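Local coordinates for Cgl0159-like domain-containing protein (Corynebacterium glutamicum, PDB 3FOK) that is of unknown function but adopts a TIM-barrel fold, the scaffold of many enzymes, and assembles from five chains, at residues Thr240-Gly245 and Glu259-Leu264. Numbering follows the deposited sequence.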
loop_
_atom_site.group_PDB
_atom_site.type_symbol
_atom_site.label_atom_id
_atom_site.label_comp_id
_atom_site.label_asym_id
_atom_site.label_seq_id
_atom_site.Cartn_x
_atom_site.Cartn_y
_atom_site.Cartn_z
ATOM N N THR A 240 -21.052 -16.599 21.829
ATOM C CA THR A 240 -21.323 -17.139 20.509
ATOM C C THR A 240 -22.780 -17.050 20.073
ATOM O O THR A 240 -23.699 -17.175 20.879
ATOM C CB THR A 240 -20.880 -18.616 20.442
ATOM O OG1 THR A 240 -19.476 -18.701 20.710
ATOM C CG2 THR A 240 -21.164 -19.207 19.072
ATOM N N LEU A 241 -22.969 -16.823 18.781
ATOM C CA LEU A 241 -24.293 -16.745 18.182
ATOM C C LEU A 241 -24.299 -17.771 17.058
ATOM O O LEU A 241 -23.308 -17.928 16.343
ATOM C CB LEU A 241 -24.556 -15.342 17.630
ATOM C CG LEU A 241 -24.692 -14.248 18.691
ATOM C CD1 LEU A 241 -24.781 -12.890 18.025
ATOM C CD2 LEU A 241 -25.929 -14.510 19.541
ATOM N N LEU A 242 -25.408 -18.480 16.911
ATOM C CA LEU A 242 -25.513 -19.510 15.888
ATOM C C LEU A 242 -26.122 -18.987 14.596
ATOM O O LEU A 242 -26.959 -18.085 14.607
ATOM C CB LEU A 242 -26.346 -20.676 16.422
ATOM C CG LEU A 242 -25.937 -21.170 17.814
ATOM C CD1 LEU A 242 -26.892 -22.259 18.267
ATOM C CD2 LEU A 242 -24.506 -21.678 17.786
ATOM N N LEU A 243 -25.688 -19.559 13.479
ATOM C CA LEU A 243 -26.182 -19.173 12.165
ATOM C C LEU A 243 -26.904 -20.353 11.518
ATOM O O LEU A 243 -26.590 -21.508 11.793
ATOM C CB LEU A 243 -25.015 -18.715 11.284
ATOM C CG LEU A 243 -23.886 -19.718 11.010
ATOM C CD1 LEU A 243 -24.273 -20.637 9.858
ATOM C CD2 LEU A 243 -22.612 -18.967 10.658
ATOM N N GLY A 244 -27.881 -20.053 10.671
ATOM C CA GLY A 244 -28.626 -21.094 9.988
ATOM C C GLY A 244 -28.373 -20.967 8.499
ATOM O O GLY A 244 -29.072 -20.222 7.806
ATOM N N GLY A 245 -27.376 -21.697 8.009
ATOM C CA GLY A 245 -27.014 -21.631 6.605
ATOM C C GLY A 245 -28.058 -21.978 5.558
ATOM O O GLY A 245 -29.179 -21.472 5.571
ATOM N N GLU A 259 -31.908 -25.778 19.006
ATOM C CA GLU A 259 -32.384 -25.909 20.373
ATOM C C GLU A 259 -31.341 -26.585 21.258
ATOM O O GLU A 259 -31.117 -26.165 22.393
ATOM C CB GLU A 259 -33.696 -26.700 20.391
ATOM C CG GLU A 259 -34.332 -26.840 21.763
ATOM C CD GLU A 259 -35.722 -27.452 21.698
ATOM O OE1 GLU A 259 -35.873 -28.528 21.080
ATOM O OE2 GLU A 259 -36.662 -26.858 22.269
ATOM N N HIS A 260 -30.700 -27.629 20.742
ATOM C CA HIS A 260 -29.675 -28.329 21.509
ATOM C C HIS A 260 -28.437 -27.466 21.713
ATOM O O HIS A 260 -27.977 -27.279 22.838
ATOM C CB HIS A 260 -29.247 -29.622 20.818
ATOM C CG HIS A 260 -27.996 -30.212 21.393
ATOM N ND1 HIS A 260 -27.928 -30.698 22.682
ATOM C CD2 HIS A 260 -26.747 -30.324 20.883
ATOM C CE1 HIS A 260 -26.690 -31.079 22.942
ATOM N NE2 HIS A 260 -25.953 -30.861 21.868
ATOM N N ALA A 261 -27.895 -26.952 20.615
ATOM C CA ALA A 261 -26.702 -26.114 20.665
ATOM C C ALA A 261 -26.923 -24.894 21.552
ATOM O O ALA A 261 -26.013 -24.436 22.243
ATOM C CB ALA A 261 -26.319 -25.673 19.254
ATOM N N LEU A 262 -28.146 -24.379 21.524
ATOM C CA LEU A 262 -28.520 -23.209 22.308
ATOM C C LEU A 262 -28.318 -23.412 23.814
ATOM O O LEU A 262 -28.280 -22.442 24.575
ATOM C CB LEU A 262 -29.984 -22.859 22.019
ATOM C CG LEU A 262 -30.336 -21.467 21.480
ATOM C CD1 LEU A 262 -29.230 -20.926 20.591
ATOM C CD2 LEU A 262 -31.647 -21.560 20.712
ATOM N N THR A 263 -28.181 -24.665 24.242
ATOM C CA THR A 263 -27.991 -24.966 25.661
ATOM C C THR A 263 -26.516 -25.032 26.053
ATOM O O THR A 263 -26.184 -25.040 27.240
ATOM C CB THR A 263 -28.633 -26.320 26.050
ATOM O OG1 THR A 263 -27.888 -27.391 25.456
ATOM C CG2 THR A 263 -30.076 -26.387 25.580
ATOM N N LEU A 264 -25.637 -25.082 25.056
ATOM C CA LEU A 264 -24.201 -25.174 25.298
ATOM C C LEU A 264 -23.582 -23.940 25.951
ATOM O O LEU A 264 -24.057 -22.818 25.773
ATOM C CB LEU A 264 -23.486 -25.496 23.989
ATOM C CG LEU A 264 -23.490 -26.971 23.572
ATOM C CD1 LEU A 264 -24.705 -27.701 24.122
ATOM C CD2 LEU A 264 -23.461 -27.050 22.061
#
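Leu242, on a strand of the TIM barrel, packs against Ala261 and Leu262 where the following helix, 252-261, gives way to the chain that returns to strand 267-272. Its CD1 methyl makes the close contacts from the strand side, lying 3.6 Å from Ala261 CB and also 3.6 Å from Leu262 CD1. This reach follows from two torsions: CG stands anti to the carbonyl carbon (chi1 -48°), and chi2 of 176° extends CD1 toward Ala261 and Leu262. The two leucine side chains cross at a slant, and although the CB of Leu262 does not point at the strand, its CD1 branch turns back to it. No hydrogen bond joins the segments, and the 112 Å² they bury together is apolar packing between barrel wall and outer layer. Met229 touches both Leu242 and Ala261, while Leu270 touches both leucines, placing the contact between helix 229-232 and strand 267-272, the elements that precede and follow this strand-helix pair. A type I turn runs from Ala261 to Leu264, with Leu264 N bonded to Ala261 O. One residue earlier, His260 O accepts Thr263 N at 3.0 Å and, in its carbonyl plane, Thr263 OG1 at 2.6 Å.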